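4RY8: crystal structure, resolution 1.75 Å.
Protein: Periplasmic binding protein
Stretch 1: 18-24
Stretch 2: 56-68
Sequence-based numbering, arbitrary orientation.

Stretch 1, residues 18-24: IALVREV
Stretch 2, residues 56-68: DMARMVTMIENFI

A β-strand packed against a helix is held mainly by shape and apolar contact, and the periplasmic binding protein considered here illustrates the principle well. Residues 18-22 form an extended strand, with phi between -99° and -123° and psi between 113° and 143°; at Glu23 the backbone turns to -75/-38. Residues 57-68 form a regular helix with phi near -62° and psi near -43°. The two elements run almost exactly antiparallel, at 172°, with a closest axial approach of 9.0 Å. The CA atoms of Glu23 and Met60 lie 6.7 Å apart, those of Val21 and Ile64 6.8 Å, and those of Ala19 and Phe67 6.8 Å. Two residues along the strand thus match three or four along the helix. No hydrogen bond crosses the interface, which buries 401 Å².

The helix opens at Asp56, the N-cap residue, in rotamer t. Its OD1 accepts a hydrogen bond from Arg59 N at 3.0 Å, satisfying an amide that the first turn leaves without a backbone partner; a short acidic side chain suits this role. Met60 N to Asp56 O, at 2.9 Å, begins the i to i+4 ladder. Met57 starts out sideways, but its m, m, m conformation brings the end nearer the strand, where SD lies 4.4 Å from Glu23 OE2.

Met60 makes the broadest contact on the helical side. With chi1 at -147° and chi2 and chi3 both t, its unbranched chain reaches out to the end of the strand: CE lies 3.5 Å from Glu23 N and 3.8 Å from Val21 O, while SD is 3.8 Å from Glu23 CB. Methionine suits a place where a slender, flexible chain must lie against backbone. Glu23, itself t, t, is buried, and its OE1 is hydrogen-bonded elsewhere in the structure.

Val61 points away, and Thr62, in rotamer p, turns back to its own helix, OG1 donating to Arg59 O at 2.9 Å. Met63 directs its CA-to-CB bond toward the strand, placing CB 4.2 Å from Val21 CG1, but its m, t, t chain then leads away. The CA-to-CB bond of Ile64 points sideways to the strand, and its m, t rotamer sets CG1 3.8 Å from Val21 CG1. Val21, in rotamer t, is the centre of the contact and loses 93 Å² to the helix; its CG1 also lies 4.1 Å from Met60 CG. A compact branched residue fits here, touching successive turns without a long chain to accommodate.

Glu65 and Asn66 take no part. Phe67, with chi1 at -71° and chi2 at -54°, closes the walk. Ala19 CB sits over one ring face, 3.4 Å from the ring centroid and 14° off its normal, a CH-pi contact; Val21 CG2 approaches Phe67 CD2 obliquely at 3.5 Å. Alanine's single methyl matches this close seat. Ile18 and Leu20 point away from the helix, the alternation expected of a strand.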

ATOM      1  N   ILE C  18     -21.193 -18.717  19.700  1.00 35.41           N
ATOM      2  CA  ILE C  18     -20.675 -17.548  18.995  1.00 32.10           C
ATOM      3  C   ILE C  18     -21.667 -17.176  17.889  1.00 33.98           C
ATOM      4  O   ILE C  18     -21.987 -18.004  17.028  1.00 33.51           O
ATOM      5  CB  ILE C  18     -19.289 -17.851  18.387  1.00 30.34           C
ATOM      6  CG1 ILE C  18     -18.264 -18.106  19.502  1.00 33.13           C
ATOM      7  CG2 ILE C  18     -18.811 -16.746  17.456  1.00 28.51           C
ATOM      8  CD1 ILE C  18     -17.065 -18.878  19.009  1.00 40.80           C
ATOM      9  N   ALA C  19     -22.140 -15.930  17.919  1.00 28.96           N
ATOM     10  CA  ALA C  19     -23.095 -15.430  16.937  1.00 28.04           C
ATOM     11  C   ALA C  19     -22.416 -14.619  15.847  1.00 26.68           C
ATOM     12  O   ALA C  19     -21.625 -13.711  16.118  1.00 27.41           O
ATOM     13  CB  ALA C  19     -24.161 -14.573  17.621  1.00 26.82           C
ATOM     14  N   LEU C  20     -22.760 -14.928  14.612  1.00 24.65           N
ATOM     15  CA  LEU C  20     -22.242 -14.233  13.465  1.00 25.97           C
ATOM     16  C   LEU C  20     -23.392 -13.430  12.928  1.00 23.22           C
ATOM     17  O   LEU C  20     -24.394 -13.994  12.474  1.00 31.33           O
ATOM     18  CB  LEU C  20     -21.745 -15.234  12.401  1.00 24.17           C
ATOM     19  CG  LEU C  20     -21.408 -14.606  11.050  1.00 23.65           C
ATOM     20  CD1 LEU C  20     -20.337 -13.507  11.142  1.00 27.27           C
ATOM     21  CD2 LEU C  20     -20.943 -15.642  10.054  1.00 29.77           C
ATOM     22  N   VAL C  21     -23.277 -12.116  13.012  1.00 24.10           N
ATOM     23  CA  VAL C  21     -24.339 -11.232  12.565  1.00 22.61           C
ATOM     24  C   VAL C  21     -23.816 -10.461  11.379  1.00 24.33           C
ATOM     25  O   VAL C  21     -22.901  -9.652  11.520  1.00 24.91           O
ATOM     26  CB  VAL C  21     -24.773 -10.256  13.676  1.00 27.38           C
ATOM     27  CG1 VAL C  21     -25.860  -9.309  13.165  1.00 28.91           C
ATOM     28  CG2 VAL C  21     -25.271 -11.031  14.865  1.00 26.35           C
ATOM     29  N   ARG C  22     -24.426 -10.680  10.214  1.00 22.19           N
ATOM     30  CA  ARG C  22     -23.938 -10.123   8.973  1.00 23.93           C
ATOM     31  C   ARG C  22     -24.885  -9.171   8.361  1.00 21.27           C
ATOM     32  O   ARG C  22     -26.049  -9.448   8.313  1.00 29.73           O
ATOM     33  CB  ARG C  22     -23.773 -11.229   7.934  1.00 25.15           C
ATOM     34  CG  ARG C  22     -22.996 -12.447   8.409  1.00 31.83           C
ATOM     35  CD  ARG C  22     -23.587 -13.676   7.775  1.00 53.02           C
ATOM     36  NE  ARG C  22     -22.935 -13.938   6.519  1.00 42.72           N
ATOM     37  CZ  ARG C  22     -23.468 -14.571   5.476  1.00 34.70           C
ATOM     38  NH1 ARG C  22     -24.730 -15.017   5.443  1.00 41.54           N
ATOM     39  NH2 ARG C  22     -22.696 -14.744   4.426  1.00 32.38           N
ATOM     40  N   GLU C  23     -24.375  -8.120   7.766  1.00 20.25           N
ATOM     41  CA  GLU C  23     -25.221  -7.204   7.005  1.00 22.75           C
ATOM     42  C   GLU C  23     -25.608  -7.807   5.664  1.00 29.55           C
ATOM     43  O   GLU C  23     -26.735  -7.657   5.208  1.00 27.44           O
ATOM     44  CB  GLU C  23     -24.505  -5.869   6.772  1.00 21.35           C
ATOM     45  CG  GLU C  23     -25.413  -4.765   6.214  1.00 24.34           C
ATOM     46  CD  GLU C  23     -24.689  -3.503   5.669  1.00 24.73           C
ATOM     47  OE1 GLU C  23     -23.464  -3.305   5.855  1.00 27.91           O
ATOM     48  OE2 GLU C  23     -25.359  -2.671   5.021  1.00 33.10           O
ATOM     49  N   VAL C  24     -24.677  -8.507   5.035  1.00 22.42           N
ATOM     50  CA  VAL C  24     -24.795  -8.806   3.620  1.00 30.30           C
ATOM     51  C   VAL C  24     -24.340 -10.244   3.406  1.00 27.45           C
ATOM     52  O   VAL C  24     -23.376 -10.672   4.011  1.00 24.58           O
ATOM     53  CB  VAL C  24     -23.906  -7.823   2.805  1.00 41.97           C
ATOM     54  CG1 VAL C  24     -23.612  -8.334   1.395  1.00 35.20           C
ATOM     55  CG2 VAL C  24     -24.568  -6.455   2.753  1.00 62.40           C
ATOM     56  N   ASP C  56     -30.763  -4.593   5.789  1.00 36.51           N
ATOM     57  CA  ASP C  56     -31.722  -3.840   6.624  1.00 31.18           C
ATOM     58  C   ASP C  56     -31.117  -3.542   8.010  1.00 34.45           C
ATOM     59  O   ASP C  56     -31.060  -4.416   8.901  1.00 27.70           O
ATOM     60  CB  ASP C  56     -33.019  -4.636   6.738  1.00 34.81           C
ATOM     61  CG  ASP C  56     -34.172  -3.829   7.377  1.00 39.38           C
ATOM     62  OD1 ASP C  56     -33.973  -3.200   8.426  1.00 39.84           O
ATOM     63  OD2 ASP C  56     -35.282  -3.861   6.837  1.00 51.85           O
ATOM     64  N   MET C  57     -30.667  -2.305   8.200  1.00 31.63           N
ATOM     65  CA  MET C  57     -29.976  -1.959   9.436  1.00 34.38           C
ATOM     66  C   MET C  57     -30.868  -2.182  10.666  1.00 47.54           C
ATOM     67  O   MET C  57     -30.375  -2.643  11.704  1.00 31.73           O
ATOM     68  CB  MET C  57     -29.410  -0.518   9.405  1.00 36.16           C
ATOM     69  CG  MET C  57     -28.101  -0.340   8.621  1.00 42.59           C
ATOM     70  SD  MET C  57     -26.685  -1.434   9.035  1.00 30.29           S
ATOM     71  CE  MET C  57     -26.835  -1.370  10.766  1.00 23.31           C
ATOM     72  N   ALA C  58     -32.170  -1.905  10.552  1.00 39.69           N
ATOM     73  CA  ALA C  58     -33.085  -2.071  11.701  1.00 35.21           C
ATOM     74  C   ALA C  58     -33.205  -3.538  12.070  1.00 33.71           C
ATOM     75  O   ALA C  58     -33.251  -3.876  13.245  1.00 32.23           O
ATOM     76  CB  ALA C  58     -34.467  -1.490  11.401  1.00 40.29           C
ATOM     77  N   ARG C  59     -33.249  -4.401  11.063  1.00 32.24           N
ATOM     78  CA  ARG C  59     -33.202  -5.850  11.294  1.00 43.52           C
ATOM     79  C   ARG C  59     -31.880  -6.244  11.939  1.00 29.83           C
ATOM     80  O   ARG C  59     -31.864  -7.120  12.812  1.00 31.36           O
ATOM     81  CB  ARG C  59     -33.423  -6.660  10.005  1.00 30.92           C
ATOM     82  N   MET C  60     -30.781  -5.587  11.529  1.00 31.09           N
ATOM     83  CA  MET C  60     -29.442  -5.892  12.077  1.00 30.15           C
ATOM     84  C   MET C  60     -29.345  -5.645  13.592  1.00 27.00           C
ATOM     85  O   MET C  60     -28.863  -6.506  14.341  1.00 29.28           O
ATOM     86  CB  MET C  60     -28.317  -5.130  11.314  1.00 29.01           C
ATOM     87  CG  MET C  60     -26.991  -5.902  11.209  1.00 29.29           C
ATOM     88  SD  MET C  60     -25.685  -5.060  10.308  1.00 21.82           S
ATOM     89  CE  MET C  60     -24.341  -6.234  10.665  1.00 25.53           C
ATOM     90  N   VAL C  61     -29.826  -4.492  14.026  1.00 25.91           N
ATOM     91  CA  VAL C  61     -29.911  -4.137  15.438  1.00 27.93           C
ATOM     92  C   VAL C  61     -30.723  -5.135  16.271  1.00 29.30           C
ATOM     93  O   VAL C  61     -30.259  -5.553  17.339  1.00 28.69           O
ATOM     94  CB  VAL C  61     -30.521  -2.721  15.582  1.00 28.44           C
ATOM     95  CG1 VAL C  61     -30.906  -2.386  17.035  1.00 40.23           C
ATOM     96  CG2 VAL C  61     -29.565  -1.690  15.031  1.00 26.45           C
ATOM     97  N   THR C  62     -31.924  -5.519  15.805  1.00 28.68           N
ATOM     98  CA  THR C  62     -32.733  -6.564  16.484  1.00 30.02           C
ATOM     99  C   THR C  62     -32.020  -7.923  16.551  1.00 31.37           C
ATOM    100  O   THR C  62     -32.144  -8.651  17.533  1.00 30.69           O
ATOM    101  CB  THR C  62     -34.120  -6.800  15.811  1.00 35.18           C
ATOM    102  OG1 THR C  62     -33.983  -7.679  14.682  1.00 34.96           O
ATOM    103  CG2 THR C  62     -34.742  -5.522  15.345  1.00 32.16           C
ATOM    104  N   MET C  63     -31.287  -8.284  15.506  1.00 30.43           N
ATOM    105  CA  MET C  63     -30.540  -9.549  15.538  1.00 33.85           C
ATOM    106  C   MET C  63     -29.455  -9.517  16.618  1.00 32.58           C
ATOM    107  O   MET C  63     -29.235 -10.506  17.321  1.00 36.81           O
ATOM    108  CB  MET C  63     -29.942  -9.878  14.160  1.00 30.95           C
ATOM    109  CG  MET C  63     -30.982 -10.195  13.099  1.00 39.57           C
ATOM    110  SD  MET C  63     -30.453 -10.220  11.381  1.00 25.97           S
ATOM    111  CE  MET C  63     -31.863 -11.049  10.656  1.00 41.00           C
ATOM    112  N   ILE C  64     -28.775  -8.383  16.754  1.00 32.06           N
ATOM    113  CA  ILE C  64     -27.686  -8.286  17.717  1.00 32.63           C
ATOM    114  C   ILE C  64     -28.284  -8.377  19.106  1.00 29.17           C
ATOM    115  O   ILE C  64     -27.845  -9.140  19.949  1.00 30.04           O
ATOM    116  CB  ILE C  64     -26.863  -6.989  17.524  1.00 32.00           C
ATOM    117  CG1 ILE C  64     -26.018  -7.107  16.248  1.00 28.39           C
ATOM    118  CG2 ILE C  64     -25.970  -6.729  18.742  1.00 32.21           C
ATOM    119  CD1 ILE C  64     -25.492  -5.795  15.731  1.00 29.26           C
ATOM    120  N   GLU C  65     -29.330  -7.602  19.309  1.00 31.15           N
ATOM    121  CA  GLU C  65     -30.132  -7.637  20.516  1.00 39.42           C
ATOM    122  C   GLU C  65     -30.650  -9.046  20.862  1.00 35.66           C
ATOM    123  O   GLU C  65     -30.599  -9.438  22.030  1.00 33.40           O
ATOM    124  CB  GLU C  65     -31.235  -6.576  20.363  1.00 39.92           C
ATOM    125  CG  GLU C  65     -32.535  -6.749  21.093  1.00 44.34           C
ATOM    126  CD  GLU C  65     -33.593  -5.825  20.491  1.00110.83           C
ATOM    127  OE1 GLU C  65     -34.788  -6.176  20.544  1.00 66.41           O
ATOM    128  OE2 GLU C  65     -33.232  -4.758  19.928  1.00 64.56           O
ATOM    129  N   ASN C  66     -31.105  -9.823  19.877  1.00 33.08           N
ATOM    130  CA  ASN C  66     -31.548 -11.202  20.184  1.00 34.88           C
ATOM    131  C   ASN C  66     -30.371 -11.960  20.764  1.00 33.59           C
ATOM    132  O   ASN C  66     -30.528 -12.675  21.746  1.00 37.39           O
ATOM    133  CB  ASN C  66     -32.066 -11.961  18.942  1.00 40.93           C
ATOM    134  CG  ASN C  66     -33.328 -11.342  18.353  1.00 52.39           C
ATOM    135  OD1 ASN C  66     -33.693 -11.601  17.199  1.00 42.03           O
ATOM    136  ND2 ASN C  66     -33.991 -10.503  19.141  1.00 49.84           N
ATOM    137  N   PHE C  67     -29.187 -11.795  20.172  1.00 33.11           N
ATOM    138  CA  PHE C  67     -28.024 -12.539  20.664  1.00 35.63           C
ATOM    139  C   PHE C  67     -27.563 -12.063  22.046  1.00 36.11           C
ATOM    140  O   PHE C  67     -27.065 -12.875  22.854  1.00 32.99           O
ATOM    141  CB  PHE C  67     -26.899 -12.558  19.627  1.00 30.52           C
ATOM    142  CG  PHE C  67     -27.217 -13.415  18.435  1.00 31.76           C
ATOM    143  CD1 PHE C  67     -27.589 -14.745  18.604  1.00 35.04           C
ATOM    144  CD2 PHE C  67     -27.183 -12.897  17.150  1.00 36.25           C
ATOM    145  CE1 PHE C  67     -27.895 -15.541  17.521  1.00 35.00           C
ATOM    146  CE2 PHE C  67     -27.491 -13.688  16.060  1.00 30.19           C
ATOM    147  CZ  PHE C  67     -27.857 -15.006  16.249  1.00 36.78           C
ATOM    148  N   ILE C  68     -27.752 -10.769  22.333  1.00 32.71           N
ATOM    149  CA  ILE C  68     -27.458 -10.229  23.675  1.00 39.68           C
ATOM    150  C   ILE C  68     -28.353 -10.901  24.716  1.00 43.70           C
ATOM    151  O   ILE C  68     -27.864 -11.472  25.709  1.00 38.19           O
ATOM    152  CB  ILE C  68     -27.587  -8.688  23.738  1.00 32.71           C
ATOM    153  CG1 ILE C  68     -26.429  -8.051  22.978  1.00 36.87           C
ATOM    154  CG2 ILE C  68     -27.536  -8.215  25.180  1.00 34.78           C
ATOM    155  CD1 ILE C  68     -26.544  -6.561  22.708  1.00 35.98           C
TER